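Local coordinates for p800 reaction center core protein (PDB 5V8K) that forms the homodimeric photosynthetic reaction center core of a heliobacterium, holding bacteriochlorophyll, carotenoid and chlorophyll cofactors and an iron-sulfur cluster for light-driven electron transfer, at residues Y333-A336 against T337-I341; P473-D476 against I477-A481. All coordinates share one frame; numbering follows the deposited sequence.

Contact 1: Y333-A336 against T337-I341; sequences YGIA and THNTI. With GBF (Bacteriochlorophyll g), chain X.
Thr337 and Thr340 each fold their hydroxyl back onto the carbonyl four residues earlier, Tyr333 O and Ala336 O, in the last part of helix 311-344, where His338 between them is the axial ligand of a bacteriochlorophyll g. Thr337 OG1 donates to Tyr333 O at 2.6 Å, while Thr337 N reaches the same oxygen from the opposite face of the carbonyl plane. Thr340 OG1 repeats the grip on Ala336 O at 2.5 Å, again with its own N on the other face. In both threonines the hydroxyl sits beside the backbone N (chi1 -61° in Thr337), which brings it back to that carbonyl; the same torsion sends Thr337 CG2 the other way, to the pigment methyl CMC. Thr340 OG1 is bonded to Phe467 N as well, and its side chain packs on Leu526 of the second subunit.

His338 swings its imidazole out from the helix, CG anti to the backbone N (chi1 159°), and puts ND1 2.5 Å from the pigment's magnesium. NE2 is hydrogen-bonded to Thr357 O, and with the magnesium on ND1 this fixes the ring's rotation; Thr357 N is bonded to the pigment itself. Asn339 OD1 lies in plane at the imidazole edge, although its own hydrogen bond is to Ile359 N, and ND2 is given to Gly465 O. The Asn339 side chain runs alongside that of Ile335, ND2 3.8 Å from CG2. With no side chain, Gly334 lets the vinyl group come against the backbone, its C 3.7 Å from pigment CAB. One turn beyond Thr337, Ile341 lays its CD1 against the pigment's side-chain carbon CAC at 3.6 Å.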
ATOM      1  N   TYR A 333      -2.435 -20.669  -0.540  1.00 37.38           N
ATOM      2  CA  TYR A 333      -3.266 -19.528  -0.190  1.00 36.26           C
ATOM      3  C   TYR A 333      -4.743 -19.908  -0.147  1.00 37.84           C
ATOM      4  O   TYR A 333      -5.513 -19.333   0.625  1.00 38.48           O
ATOM      5  CB  TYR A 333      -2.993 -18.367  -1.152  1.00 35.09           C
ATOM      6  CG  TYR A 333      -1.634 -17.694  -0.906  1.00 38.56           C
ATOM      7  CD1 TYR A 333      -0.452 -18.293  -1.320  1.00 37.37           C
ATOM      8  CD2 TYR A 333      -1.542 -16.489  -0.236  1.00 39.28           C
ATOM      9  CE1 TYR A 333       0.793 -17.707  -1.060  1.00 37.60           C
ATOM     10  CE2 TYR A 333      -0.286 -15.886   0.023  1.00 37.10           C
ATOM     11  CZ  TYR A 333       0.856 -16.510  -0.402  1.00 38.87           C
ATOM     12  OH  TYR A 333       2.076 -15.962  -0.163  1.00 41.08           O
ATOM     13  N   GLY A 334      -5.175 -20.870  -0.957  1.00 40.39           N
ATOM     14  CA  GLY A 334      -6.547 -21.301  -0.858  1.00 37.22           C
ATOM     15  C   GLY A 334      -6.839 -22.026   0.447  1.00 39.28           C
ATOM     16  O   GLY A 334      -7.846 -21.760   1.117  1.00 39.56           O
ATOM     17  N   ILE A 335      -5.971 -22.964   0.822  1.00 37.35           N
ATOM     18  CA  ILE A 335      -6.138 -23.627   2.111  1.00 38.82           C
ATOM     19  C   ILE A 335      -6.104 -22.614   3.246  1.00 38.76           C
ATOM     20  O   ILE A 335      -6.932 -22.663   4.172  1.00 37.43           O
ATOM     21  CB  ILE A 335      -5.074 -24.716   2.318  1.00 41.98           C
ATOM     22  CG1 ILE A 335      -5.402 -25.948   1.478  1.00 41.34           C
ATOM     23  CG2 ILE A 335      -5.025 -25.151   3.796  1.00 39.54           C
ATOM     24  CD1 ILE A 335      -4.266 -26.938   1.454  1.00 40.60           C
ATOM     25  N   ALA A 336      -5.111 -21.705   3.225  1.00 37.34           N
ATOM     26  CA  ALA A 336      -4.938 -20.809   4.362  1.00 37.05           C
ATOM     27  C   ALA A 336      -6.080 -19.819   4.433  1.00 37.53           C
ATOM     28  O   ALA A 336      -6.406 -19.346   5.524  1.00 38.79           O
ATOM     29  CB  ALA A 336      -3.595 -20.068   4.287  1.00 37.78           C
ATOM     30  N   THR A 337      -6.699 -19.502   3.287  1.00 35.54           N
ATOM     31  CA  THR A 337      -7.866 -18.617   3.285  1.00 36.77           C
ATOM     32  C   THR A 337      -9.085 -19.331   3.866  1.00 38.42           C
ATOM     33  O   THR A 337      -9.825 -18.744   4.650  1.00 38.00           O
ATOM     34  CB  THR A 337      -8.193 -18.110   1.874  1.00 36.09           C
ATOM     35  OG1 THR A 337      -7.087 -17.371   1.376  1.00 35.99           O
ATOM     36  CG2 THR A 337      -9.377 -17.148   1.878  1.00 36.56           C
ATOM     37  N   HIS A 338      -9.297 -20.599   3.510  1.00 38.19           N
ATOM     38  CA  HIS A 338     -10.405 -21.345   4.099  1.00 39.89           C
ATOM     39  C   HIS A 338     -10.229 -21.418   5.609  1.00 39.31           C
ATOM     40  O   HIS A 338     -11.124 -21.050   6.366  1.00 38.15           O
ATOM     41  CB  HIS A 338     -10.502 -22.752   3.520  1.00 39.91           C
ATOM     42  CG  HIS A 338     -11.263 -23.709   4.395  1.00 41.04           C
ATOM     43  ND1 HIS A 338     -12.533 -24.145   4.104  1.00 41.22           N
ATOM     44  CD2 HIS A 338     -10.931 -24.311   5.561  1.00 40.38           C
ATOM     45  CE1 HIS A 338     -12.946 -24.978   5.039  1.00 42.79           C
ATOM     46  NE2 HIS A 338     -11.991 -25.089   5.940  1.00 42.12           N
ATOM     47  N   ASN A 339      -9.054 -21.863   6.050  1.00 39.18           N
ATOM     48  CA  ASN A 339      -8.740 -21.919   7.475  1.00 37.57           C
ATOM     49  C   ASN A 339      -8.864 -20.567   8.168  1.00 41.78           C
ATOM     50  O   ASN A 339      -9.242 -20.513   9.344  1.00 41.54           O
ATOM     51  CB  ASN A 339      -7.338 -22.457   7.670  1.00 37.75           C
ATOM     52  CG  ASN A 339      -7.265 -23.919   7.477  1.00 41.48           C
ATOM     53  OD1 ASN A 339      -8.294 -24.567   7.352  1.00 39.50           O
ATOM     54  ND2 ASN A 339      -6.044 -24.469   7.445  1.00 39.14           N
ATOM     55  N   THR A 340      -8.530 -19.481   7.471  1.00 35.17           N
ATOM     56  CA  THR A 340      -8.647 -18.143   8.047  1.00 33.01           C
ATOM     57  C   THR A 340     -10.103 -17.811   8.313  1.00 33.27           C
ATOM     58  O   THR A 340     -10.451 -17.309   9.388  1.00 34.50           O
ATOM     59  CB  THR A 340      -8.035 -17.097   7.099  1.00 37.53           C
ATOM     60  OG1 THR A 340      -6.627 -17.287   6.998  1.00 33.34           O
ATOM     61  CG2 THR A 340      -8.260 -15.655   7.552  1.00 31.80           C
ATOM     62  N   ILE A 341     -10.961 -18.077   7.318  1.00 34.66           N
ATOM     63  CA  ILE A 341     -12.398 -17.839   7.436  1.00 38.88           C
ATOM     64  C   ILE A 341     -12.967 -18.654   8.586  1.00 38.62           C
ATOM     65  O   ILE A 341     -13.805 -18.171   9.343  1.00 38.90           O
ATOM     66  CB  ILE A 341     -13.099 -18.153   6.101  1.00 39.91           C
ATOM     67  CG1 ILE A 341     -12.774 -17.048   5.103  1.00 38.29           C
ATOM     68  CG2 ILE A 341     -14.615 -18.273   6.242  1.00 42.14           C
ATOM     69  CD1 ILE A 341     -13.248 -17.411   3.706  1.00 36.23           C
TER
HETATM   70 MG   GBF X1022     -13.570 -24.293   1.868  1.00 46.45          MG
HETATM   71  CHA GBF X1022     -16.132 -26.009   3.518  1.00 41.81           C
HETATM   72  CHB GBF X1022     -12.103 -27.194   1.272  1.00 48.61           C
HETATM   73  CHC GBF X1022     -11.552 -22.503  -0.246  1.00 37.03           C
HETATM   74  CHD GBF X1022     -15.593 -21.335   2.286  1.00 42.62           C
HETATM   75  NA  GBF X1022     -14.068 -26.196   2.222  1.00 45.15           N
HETATM   76  C1A GBF X1022     -15.034 -26.794   2.910  1.00 42.27           C
HETATM   77  C2A GBF X1022     -15.046 -28.291   3.112  1.00 50.70           C
HETATM   78  C3A GBF X1022     -13.626 -28.565   2.648  1.00 48.40           C
HETATM   79  C4A GBF X1022     -13.249 -27.241   2.007  1.00 45.44           C
HETATM   80  CMA GBF X1022     -12.706 -28.931   3.827  1.00 46.37           C
HETATM   81  CAA GBF X1022     -16.083 -29.155   2.331  1.00 52.35           C
HETATM   82  CBA GBF X1022     -16.188 -28.725   0.882  1.00 67.40           C
HETATM   83  CGA GBF X1022     -17.183 -29.581   0.119  1.00 85.50           C
HETATM   84  O1A GBF X1022     -17.836 -30.458   0.677  1.00 89.01           O
HETATM   85  O2A GBF X1022     -17.427 -29.292  -1.293  1.00 90.72           O
HETATM   86  NB  GBF X1022     -11.982 -24.796   0.712  1.00 42.44           N
HETATM   87  C1B GBF X1022     -11.486 -26.031   0.579  1.00 47.63           C
HETATM   88  C2B GBF X1022     -10.350 -25.955  -0.244  1.00 47.45           C
HETATM   89  C3B GBF X1022     -10.224 -24.642  -0.671  1.00 40.46           C
HETATM   90  C4B GBF X1022     -11.296 -23.953  -0.079  1.00 41.77           C
HETATM   91  CMB GBF X1022      -9.443 -27.103  -0.581  1.00 48.49           C
HETATM   92  CAB GBF X1022      -9.167 -24.080  -1.551  1.00 45.70           C
HETATM   93  CBB GBF X1022      -8.046 -24.645  -1.995  1.00 48.22           C
HETATM   94  NC  GBF X1022     -13.582 -22.358   1.216  1.00 40.93           N
HETATM   95  C1C GBF X1022     -12.710 -21.810   0.371  1.00 39.25           C
HETATM   96  C2C GBF X1022     -12.728 -20.393  -0.056  1.00 39.44           C
HETATM   97  C3C GBF X1022     -13.957 -20.223   0.735  1.00 40.28           C
HETATM   98  C4C GBF X1022     -14.383 -21.309   1.461  1.00 39.89           C
HETATM   99  CMC GBF X1022     -11.512 -19.696   0.596  1.00 36.43           C
HETATM  100  CAC GBF X1022     -14.702 -18.941   0.845  1.00 37.42           C
HETATM  101  CBC GBF X1022     -14.247 -17.722   0.082  1.00 41.99           C
HETATM  102  ND  GBF X1022     -15.373 -23.722   2.544  1.00 42.07           N
HETATM  103  C1D GBF X1022     -16.060 -22.627   2.834  1.00 43.99           C
HETATM  104  C2D GBF X1022     -17.357 -22.665   3.793  1.00 41.94           C
HETATM  105  C3D GBF X1022     -17.202 -24.031   3.917  1.00 40.66           C
HETATM  106  C4D GBF X1022     -16.127 -24.654   3.238  1.00 43.73           C
HETATM  107  CMD GBF X1022     -18.357 -21.689   4.342  1.00 38.39           C
HETATM  108  CAD GBF X1022     -18.075 -25.101   4.468  1.00 47.73           C
HETATM  109  OBD GBF X1022     -18.959 -25.087   5.385  1.00 51.15           O
HETATM  110  CBD GBF X1022     -17.369 -26.390   4.255  1.00 42.79           C
HETATM  111  CGD GBF X1022     -17.028 -27.096   5.527  1.00 45.95           C
HETATM  112  O1D GBF X1022     -16.109 -26.768   6.270  1.00 44.10           O
HETATM  113  O2D GBF X1022     -17.784 -28.249   5.894  1.00 49.91           O
HETATM  114  CED GBF X1022     -17.676 -28.697   7.239  1.00 45.51           C

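Contact 2: P473-D476 against I477-A481; sequences PYND and IYQAA
Tyr474 O receives the first turn of helix 475-488: Ile477 N bonds to it at 3.1 Å from above the carbonyl plane, and Tyr478 N adds a weak bond at 3.5 Å. Tyr474 is thus the N-cap residue, but its side chain leads away from the helix, with Pro473 CB resting 4.2 Å above the plane of one face of its ring, over the centre.

Asn475 starts the regular pattern, its carbonyl taking Gln479 N at 2.9 Å. With CG anti to its backbone N (chi1 -173°), the side chain first leaves the helix, and its amide end then turns back to Tyr478 and Gln479. OD1 meets Gln479 CG at 3.4 Å, the two amide planes turned 54° apart; ND2 comes to the edge of the Tyr478 ring, near its plane, 4.0 Å from CD2. A bend at chi2 in Gln479 leaves NE2 3.7 Å from Asn475 ND2.

Asp476 folds its carboxylate back toward the start of the helix, bringing OD1 3.2 Å from Ile477 N and alongside Ile477 CG1. Negative charge here probably suits the helix dipole. Asp476 O accepts Ala480 N.

Inward, Tyr474 packs on Ala342 and Asp343 of helix 311-344, its OH hydrogen-bonded to Met356 O, and meets the ring of Tyr358, which Ile477 also touches; Tyr478 OH is bonded to Leu497 O in the loop between helices 475-488 and 502-513.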
ATOM      1  N   PRO A 473     -11.920 -23.954  18.845  1.00 50.06           N
ATOM      2  CA  PRO A 473     -12.337 -25.260  18.315  1.00 45.94           C
ATOM      3  C   PRO A 473     -11.233 -26.027  17.597  1.00 48.82           C
ATOM      4  O   PRO A 473     -11.360 -27.236  17.404  1.00 45.44           O
ATOM      5  CB  PRO A 473     -13.467 -24.898  17.337  1.00 48.05           C
ATOM      6  CG  PRO A 473     -13.961 -23.558  17.768  1.00 50.57           C
ATOM      7  CD  PRO A 473     -12.807 -22.852  18.406  1.00 50.49           C
ATOM      8  N   TYR A 474     -10.156 -25.351  17.168  1.00 45.72           N
ATOM      9  CA  TYR A 474      -9.079 -26.015  16.434  1.00 46.52           C
ATOM     10  C   TYR A 474      -7.797 -26.153  17.262  1.00 46.06           C
ATOM     11  O   TYR A 474      -6.731 -26.449  16.710  1.00 46.50           O
ATOM     12  CB  TYR A 474      -8.817 -25.264  15.120  1.00 45.21           C
ATOM     13  CG  TYR A 474     -10.095 -24.944  14.381  1.00 45.31           C
ATOM     14  CD1 TYR A 474     -10.930 -25.961  13.917  1.00 43.46           C
ATOM     15  CD2 TYR A 474     -10.491 -23.636  14.170  1.00 42.22           C
ATOM     16  CE1 TYR A 474     -12.102 -25.679  13.247  1.00 44.84           C
ATOM     17  CE2 TYR A 474     -11.666 -23.342  13.484  1.00 42.94           C
ATOM     18  CZ  TYR A 474     -12.463 -24.374  13.025  1.00 44.56           C
ATOM     19  OH  TYR A 474     -13.631 -24.088  12.368  1.00 45.71           O
ATOM     20  N   ASN A 475      -7.890 -25.976  18.579  1.00 51.19           N
ATOM     21  CA  ASN A 475      -6.703 -25.946  19.427  1.00 51.95           C
ATOM     22  C   ASN A 475      -5.948 -27.264  19.408  1.00 50.27           C
ATOM     23  O   ASN A 475      -4.720 -27.274  19.487  1.00 50.19           O
ATOM     24  CB  ASN A 475      -7.099 -25.591  20.856  1.00 55.07           C
ATOM     25  CG  ASN A 475      -5.895 -25.380  21.751  1.00 58.53           C
ATOM     26  OD1 ASN A 475      -5.646 -26.155  22.663  1.00 65.07           O
ATOM     27  ND2 ASN A 475      -5.108 -24.370  21.440  1.00 54.53           N
ATOM     28  N   ASP A 476      -6.652 -28.375  19.274  1.00 48.49           N
ATOM     29  CA  ASP A 476      -5.992 -29.677  19.244  1.00 53.07           C
ATOM     30  C   ASP A 476      -4.994 -29.774  18.102  1.00 53.46           C
ATOM     31  O   ASP A 476      -3.940 -30.407  18.242  1.00 51.21           O
ATOM     32  CB  ASP A 476      -7.050 -30.798  19.147  1.00 58.61           C
ATOM     33  CG  ASP A 476      -8.030 -30.610  17.967  1.00 69.93           C
ATOM     34  OD1 ASP A 476      -8.377 -29.455  17.599  1.00 71.27           O
ATOM     35  OD2 ASP A 476      -8.479 -31.640  17.399  1.00 75.53           O
ATOM     36  N   ILE A 477      -5.307 -29.144  16.961  1.00 51.77           N
ATOM     37  CA  ILE A 477      -4.430 -29.216  15.800  1.00 49.93           C
ATOM     38  C   ILE A 477      -3.164 -28.414  16.061  1.00 45.90           C
ATOM     39  O   ILE A 477      -2.049 -28.838  15.724  1.00 52.14           O
ATOM     40  CB  ILE A 477      -5.176 -28.711  14.553  1.00 52.32           C
ATOM     41  CG1 ILE A 477      -6.288 -29.692  14.178  1.00 53.40           C
ATOM     42  CG2 ILE A 477      -4.227 -28.528  13.378  1.00 47.97           C
ATOM     43  CD1 ILE A 477      -7.325 -29.099  13.206  1.00 50.86           C
ATOM     44  N   TYR A 478      -3.324 -27.232  16.644  1.00 43.12           N
ATOM     45  CA  TYR A 478      -2.179 -26.430  17.064  1.00 44.64           C
ATOM     46  C   TYR A 478      -1.295 -27.192  18.056  1.00 46.29           C
ATOM     47  O   TYR A 478      -0.073 -27.240  17.893  1.00 43.09           O
ATOM     48  CB  TYR A 478      -2.655 -25.119  17.676  1.00 43.50           C
ATOM     49  CG  TYR A 478      -1.540 -24.396  18.345  1.00 44.28           C
ATOM     50  CD1 TYR A 478      -0.455 -23.931  17.627  1.00 41.21           C
ATOM     51  CD2 TYR A 478      -1.536 -24.235  19.711  1.00 44.96           C
ATOM     52  CE1 TYR A 478       0.609 -23.282  18.276  1.00 39.25           C
ATOM     53  CE2 TYR A 478      -0.514 -23.581  20.351  1.00 42.98           C
ATOM     54  CZ  TYR A 478       0.559 -23.112  19.628  1.00 44.11           C
ATOM     55  OH  TYR A 478       1.596 -22.481  20.276  1.00 43.90           O
ATOM     56  N   GLN A 479      -1.900 -27.816  19.079  1.00 50.00           N
ATOM     57  CA  GLN A 479      -1.116 -28.474  20.130  1.00 51.68           C
ATOM     58  C   GLN A 479      -0.342 -29.666  19.589  1.00 48.48           C
ATOM     59  O   GLN A 479       0.805 -29.893  19.977  1.00 54.38           O
ATOM     60  CB  GLN A 479      -2.015 -28.918  21.277  1.00 53.20           C
ATOM     61  CG  GLN A 479      -2.686 -27.783  22.040  1.00 54.78           C
ATOM     62  CD  GLN A 479      -1.696 -26.942  22.828  1.00 59.53           C
ATOM     63  OE1 GLN A 479      -0.622 -27.426  23.216  1.00 64.41           O
ATOM     64  NE2 GLN A 479      -2.049 -25.673  23.071  1.00 54.86           N
ATOM     65  N   ALA A 480      -0.943 -30.441  18.690  1.00 46.77           N
ATOM     66  CA  ALA A 480      -0.206 -31.553  18.097  1.00 51.17           C
ATOM     67  C   ALA A 480       0.956 -31.033  17.266  1.00 51.00           C
ATOM     68  O   ALA A 480       2.049 -31.608  17.288  1.00 51.76           O
ATOM     69  CB  ALA A 480      -1.133 -32.425  17.241  1.00 46.88           C
ATOM     70  N   ALA A 481       0.731 -29.941  16.539  1.00 44.93           N
ATOM     71  CA  ALA A 481       1.785 -29.336  15.731  1.00 44.96           C
ATOM     72  C   ALA A 481       2.913 -28.794  16.610  1.00 45.09           C
ATOM     73  O   ALA A 481       4.098 -28.886  16.261  1.00 41.83           O
ATOM     74  CB  ALA A 481       1.188 -28.208  14.882  1.00 43.57           C
TER

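In the fold
Contact 1 is a buried stretch of helix 311-344, whereas contact 2 opens helix 475-488 at the surface; their centres are about 16 Å apart and their nearest atoms about 6 Å, without direct touch. Both touch the loop that carries Met356, Thr357 and Tyr358: Thr357 holds the magnesium-ligating histidine of contact 1, Met356 meets side chains of both contacts, and Tyr358 touches Asn339 on one and Tyr474 on the other. Tyr474 reaches the same helix just past 337-341. The chemistry follows the setting. In 333-341 hydroxyls turn back onto carbonyls of the preceding turn and several cofactors line the helix; in 473-481 amides and a carboxylate gather round a helix start.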